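Local coordinates for protein Cyclo(L-leucyl-L-phenylalanyl) synthase (Streptomyces noursei, PDB 3OQV) that joins the aminoacyl groups of phenylalanyl-tRNA and leucyl-tRNA, without ATP, into cyclo(L-phenylalanyl-L-leucyl), a precursor of the antibacterial albonoursin, at residues Lys46-Val49 against Met50-Trp54; Lys94-Arg97 against Arg98-Arg101. All coordinates share one frame; numbering follows the deposited sequence.

Interaction 1. Residues Lys46-Val49 against Met50-Trp54; sequences KNTV and MLLQW
L52 lies back against the preceding turn of helix 45-58, beside T48. CB sits 3.5 Å from T48 O. With CG anti to its own carbonyl carbon (chi1 -71°), the chain leans toward the start of the helix, and CG comes to 3.3 Å from T48 O. CD1 then reaches the methyl T48 CG2 at 3.9 Å; the two side chains run alongside each other, pointing the same way. T48 O also accepts the N-H of L52 at 2.8 Å, a nearly straight bond (175°) that arrives almost along the C=O axis. Threonine suits this buried place because its hydroxyl is satisfied by the main chain, OG1 bonding to S44 O just before the helix, which leaves CG2 for the apolar side. V49 and Q53 repeat the side-by-side pattern nearer the surface, Q53 OE1 lying 3.7 Å from V49 CG1. Helix 45-58 links strands 29-37 and 59-67 in a beta-alpha-beta crossover of the Rossmann fold, and L52 packs on I34 of the first strand and L104 of helix 82-107. The chemistry is thus that of a two-sided helix: T48, L51 and L52 turn methyls to the neighbouring elements, while V49 and Q53 lie toward the solvent edge.

Interaction 2. Residues Lys94-Arg97 against Arg98-Arg101; sequences KDLR and RRLR
R98 reaches back over K94 on helix 82-107, the two long side chains crossing at a slant. The guanidinium of R98 presents one face to K94 CB, which stands 4.0 Å above its centre, while R98 NH2 lies 3.7 Å from K94 CD. The methylenes of the lysine therefore meet a flat cation, although the charged tips, K94 NZ and R98 NH2, are 4.5 Å apart. D95 OD1, 4.3 Å from R98 NH1, lies well out of the guanidinium plane and offers charge without a directed bond. R99 follows another course: its CG is anti to the backbone N (chi1 159°), and a sharp bend at chi3 (8°) folds the guanidinium back so that D95 O lies over one face, toward the rim, and NH2 comes to 3.9 Å from L96 CD1. A serine here, lacking the guanidinium, would probably leave D95 O and the L96 methyl without this flat cover. L96 and L100 suit the inward side, packing on I36 and Y66 of the sheet, while R97 NE bonds to Y66 OH. A phosphate near K94, probably from the crystallisation liquor, is compatible with an anion-holding surface, as is the aminoacyl-tRNA-binding role inferred for R98.

How the interactions relate
The two contacts follow one another along the chain with about forty residues between, on helices that pack together and against the parallel sheet; they meet where T48 CG2 of interaction 1 touches L100 CD1 of interaction 2 at 4.0 Å. Both are partly buried and both send leucines to strand 29-37. Their chemistry differs. In residues 46-54, T48, L51 and L52 form the covered side, M50 and W54 meet helix 232-238, and polar K46 and Q53 lie outward. Residues 94-101 carry an outer side rich in arginine and lysine, consistent with the tRNA-binding role inferred for R98, while L96 comes within about 7 Å of S37, the probable nucleophile, measured between side chains.

Interaction 1. Residues Lys46-Val49 against Met50-Trp54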
loop_
_atom_site.group_PDB
_atom_site.type_symbol
_atom_site.label_atom_id
_atom_site.label_comp_id
_atom_site.label_asym_id
_atom_site.label_seq_id
_atom_site.Cartn_x
_atom_site.Cartn_y
_atom_site.Cartn_z
ATOM N N LYS A 46 -14.382 2.253 -10.942
ATOM C CA LYS A 46 -15.308 3.222 -10.376
ATOM C C LYS A 46 -14.757 3.857 -9.108
ATOM O O LYS A 46 -14.762 5.079 -8.964
ATOM C CB LYS A 46 -16.662 2.577 -10.083
ATOM C CG LYS A 46 -17.768 3.579 -9.811
ATOM C CD LYS A 46 -17.677 4.769 -10.759
ATOM C CE LYS A 46 -18.965 5.587 -10.755
ATOM N NZ LYS A 46 -20.112 4.830 -11.339
ATOM N N ASN A 47 -14.290 3.026 -8.182
ATOM C CA ASN A 47 -13.799 3.528 -6.904
ATOM C C ASN A 47 -12.468 4.262 -7.025
ATOM O O ASN A 47 -12.211 5.221 -6.291
ATOM C CB ASN A 47 -13.697 2.400 -5.876
ATOM C CG ASN A 47 -15.050 2.026 -5.288
ATOM O OD1 ASN A 47 -16.009 2.793 -5.368
ATOM N ND2 ASN A 47 -15.125 0.851 -4.683
ATOM N N THR A 48 -11.622 3.798 -7.940
ATOM C CA THR A 48 -10.354 4.461 -8.212
ATOM C C THR A 48 -10.584 5.876 -8.730
ATOM O O THR A 48 -10.019 6.842 -8.199
ATOM C CB THR A 48 -9.495 3.661 -9.214
ATOM O OG1 THR A 48 -9.322 2.327 -8.722
ATOM C CG2 THR A 48 -8.126 4.311 -9.378
ATOM N N VAL A 49 -11.490 6.006 -9.695
ATOM C CA VAL A 49 -11.775 7.304 -10.291
ATOM C C VAL A 49 -12.254 8.315 -9.254
ATOM O O VAL A 49 -11.749 9.438 -9.197
ATOM C CB VAL A 49 -12.799 7.187 -11.437
ATOM C CG1 VAL A 49 -13.272 8.559 -11.877
ATOM C CG2 VAL A 49 -12.176 6.441 -12.620
ATOM N N MET A 50 -13.203 7.908 -8.413
ATOM C CA MET A 50 -13.731 8.809 -7.388
ATOM C C MET A 50 -12.641 9.235 -6.405
ATOM O O MET A 50 -12.590 10.391 -5.985
ATOM C CB MET A 50 -14.897 8.160 -6.640
ATOM C CG MET A 50 -16.230 8.228 -7.384
ATOM S SD MET A 50 -17.577 8.800 -6.323
ATOM C CE MET A 50 -17.373 7.716 -4.900
ATOM N N LEU A 51 -11.778 8.295 -6.036
ATOM C CA LEU A 51 -10.699 8.578 -5.104
ATOM C C LEU A 51 -9.656 9.526 -5.705
ATOM O O LEU A 51 -9.203 10.467 -5.046
ATOM C CB LEU A 51 -10.043 7.278 -4.632
ATOM C CG LEU A 51 -8.854 7.437 -3.682
ATOM C CD1 LEU A 51 -9.204 8.344 -2.493
ATOM C CD2 LEU A 51 -8.361 6.066 -3.217
ATOM N N LEU A 52 -9.266 9.263 -6.948
ATOM C CA LEU A 52 -8.379 10.159 -7.679
ATOM C C LEU A 52 -8.933 11.581 -7.756
ATOM O O LEU A 52 -8.196 12.555 -7.575
ATOM C CB LEU A 52 -8.110 9.626 -9.088
ATOM C CG LEU A 52 -7.225 8.384 -9.179
ATOM C CD1 LEU A 52 -7.127 7.879 -10.621
ATOM C CD2 LEU A 52 -5.843 8.691 -8.609
ATOM N N GLN A 53 -10.230 11.698 -8.030
ATOM C CA GLN A 53 -10.858 13.005 -8.154
ATOM C C GLN A 53 -10.872 13.698 -6.797
ATOM O O GLN A 53 -10.541 14.877 -6.679
ATOM C CB GLN A 53 -12.290 12.857 -8.670
ATOM C CG GLN A 53 -12.385 12.454 -10.131
ATOM C CD GLN A 53 -13.815 12.195 -10.567
ATOM O OE1 GLN A 53 -14.535 11.412 -9.944
ATOM N NE2 GLN A 53 -14.234 12.851 -11.644
ATOM N N TRP A 54 -11.259 12.948 -5.776
ATOM C CA TRP A 54 -11.266 13.455 -4.417
ATOM C C TRP A 54 -9.899 14.011 -4.034
ATOM O O TRP A 54 -9.803 15.112 -3.490
ATOM C CB TRP A 54 -11.668 12.343 -3.453
ATOM C CG TRP A 54 -11.716 12.778 -2.022
ATOM C CD1 TRP A 54 -12.747 13.412 -1.389
ATOM C CD2 TRP A 54 -10.708 12.561 -1.029
ATOM N NE1 TRP A 54 -12.431 13.620 -0.064
ATOM C CE2 TRP A 54 -11.178 13.121 0.176
ATOM C CE3 TRP A 54 -9.445 11.959 -1.047
ATOM C CZ2 TRP A 54 -10.432 13.091 1.354
ATOM C CZ3 TRP A 54 -8.704 11.940 0.120
ATOM C CH2 TRP A 54 -9.210 12.478 1.309
#

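Interaction 2. Residues Lys94-Arg97 against Arg98-Arg101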
loop_
_atom_site.group_PDB
_atom_site.type_symbol
_atom_site.label_atom_id
_atom_site.label_comp_id
_atom_site.label_asym_id
_atom_site.label_seq_id
_atom_site.Cartn_x
_atom_site.Cartn_y
_atom_site.Cartn_z
ATOM N N LYS A 94 -0.799 -7.211 -14.754
ATOM C CA LYS A 94 -1.306 -6.702 -16.018
ATOM C C LYS A 94 -2.711 -6.150 -15.851
ATOM O O LYS A 94 -3.038 -5.108 -16.410
ATOM C CB LYS A 94 -1.313 -7.788 -17.101
ATOM C CG LYS A 94 0.004 -7.933 -17.814
ATOM C CD LYS A 94 -0.017 -9.142 -18.729
ATOM C CE LYS A 94 1.010 -8.981 -19.827
ATOM N NZ LYS A 94 1.998 -7.929 -19.469
ATOM N N ASP A 95 -3.559 -6.886 -15.140
ATOM C CA ASP A 95 -4.939 -6.460 -14.920
ATOM C C ASP A 95 -4.985 -5.152 -14.105
ATOM O O ASP A 95 -5.660 -4.187 -14.485
ATOM C CB ASP A 95 -5.723 -7.565 -14.207
ATOM C CG ASP A 95 -5.960 -8.791 -15.093
ATOM O OD1 ASP A 95 -5.691 -8.715 -16.313
ATOM O OD2 ASP A 95 -6.417 -9.835 -14.568
ATOM N N LEU A 96 -4.231 -5.117 -13.013
ATOM C CA LEU A 96 -4.080 -3.888 -12.201
ATOM C C LEU A 96 -3.664 -2.658 -13.012
ATOM O O LEU A 96 -4.329 -1.612 -12.958
ATOM C CB LEU A 96 -3.080 -4.134 -11.074
ATOM C CG LEU A 96 -2.975 -3.097 -9.952
ATOM C CD1 LEU A 96 -4.343 -2.700 -9.503
ATOM C CD2 LEU A 96 -2.190 -3.681 -8.796
ATOM N N ARG A 97 -2.587 -2.783 -13.784
ATOM C CA ARG A 97 -2.083 -1.669 -14.585
ATOM C C ARG A 97 -3.055 -1.186 -15.637
ATOM O O ARG A 97 -3.193 0.017 -15.838
ATOM C CB ARG A 97 -0.763 -2.024 -15.258
ATOM C CG ARG A 97 0.415 -2.048 -14.304
ATOM C CD ARG A 97 1.713 -2.227 -15.076
ATOM N NE ARG A 97 2.673 -3.000 -14.297
ATOM C CZ ARG A 97 2.894 -4.297 -14.463
ATOM N NH1 ARG A 97 2.250 -4.973 -15.410
ATOM N NH2 ARG A 97 3.769 -4.918 -13.687
ATOM N N ARG A 98 -3.668 -2.122 -16.361
ATOM C CA ARG A 98 -4.662 -1.776 -17.371
ATOM C C ARG A 98 -5.834 -1.018 -16.749
ATOM O O ARG A 98 -6.286 0.005 -17.271
ATOM C CB ARG A 98 -5.150 -3.040 -18.088
ATOM C CG ARG A 98 -4.007 -3.935 -18.545
ATOM C CD ARG A 98 -4.459 -5.159 -19.359
ATOM N NE ARG A 98 -3.328 -5.708 -20.110
ATOM C CZ ARG A 98 -3.222 -6.972 -20.506
ATOM N NH1 ARG A 98 -4.198 -7.835 -20.260
ATOM N NH2 ARG A 98 -2.133 -7.373 -21.153
ATOM N N ARG A 99 -6.307 -1.508 -15.611
ATOM C CA ARG A 99 -7.425 -0.871 -14.933
ATOM C C ARG A 99 -7.027 0.531 -14.425
ATOM O O ARG A 99 -7.779 1.492 -14.591
ATOM C CB ARG A 99 -7.935 -1.774 -13.800
ATOM C CG ARG A 99 -8.728 -1.073 -12.709
ATOM C CD ARG A 99 -9.620 -2.054 -11.938
ATOM N NE ARG A 99 -9.369 -3.449 -12.309
ATOM C CZ ARG A 99 -8.553 -4.270 -11.647
ATOM N NH1 ARG A 99 -8.386 -5.523 -12.054
ATOM N NH2 ARG A 99 -7.900 -3.840 -10.575
ATOM N N LEU A 100 -5.815 0.652 -13.888
ATOM C CA LEU A 100 -5.295 1.943 -13.405
ATOM C C LEU A 100 -5.089 2.940 -14.550
ATOM O O LEU A 100 -5.387 4.129 -14.422
ATOM C CB LEU A 100 -3.984 1.722 -12.658
ATOM C CG LEU A 100 -3.428 2.814 -11.745
ATOM C CD1 LEU A 100 -4.537 3.465 -10.919
ATOM C CD2 LEU A 100 -2.350 2.221 -10.845
ATOM N N ARG A 101 -4.618 2.450 -15.690
ATOM C CA ARG A 101 -4.572 3.283 -16.886
ATOM C C ARG A 101 -5.962 3.740 -17.316
ATOM O O ARG A 101 -6.166 4.919 -17.605
ATOM C CB ARG A 101 -3.807 2.584 -18.027
ATOM C CG ARG A 101 -2.311 2.933 -18.023
ATOM C CD ARG A 101 -1.422 1.907 -18.725
ATOM N NE ARG A 101 -1.477 2.067 -20.167
ATOM C CZ ARG A 101 -0.461 1.877 -21.010
ATOM N NH1 ARG A 101 0.760 1.564 -20.586
ATOM N NH2 ARG A 101 -0.682 2.024 -22.302
#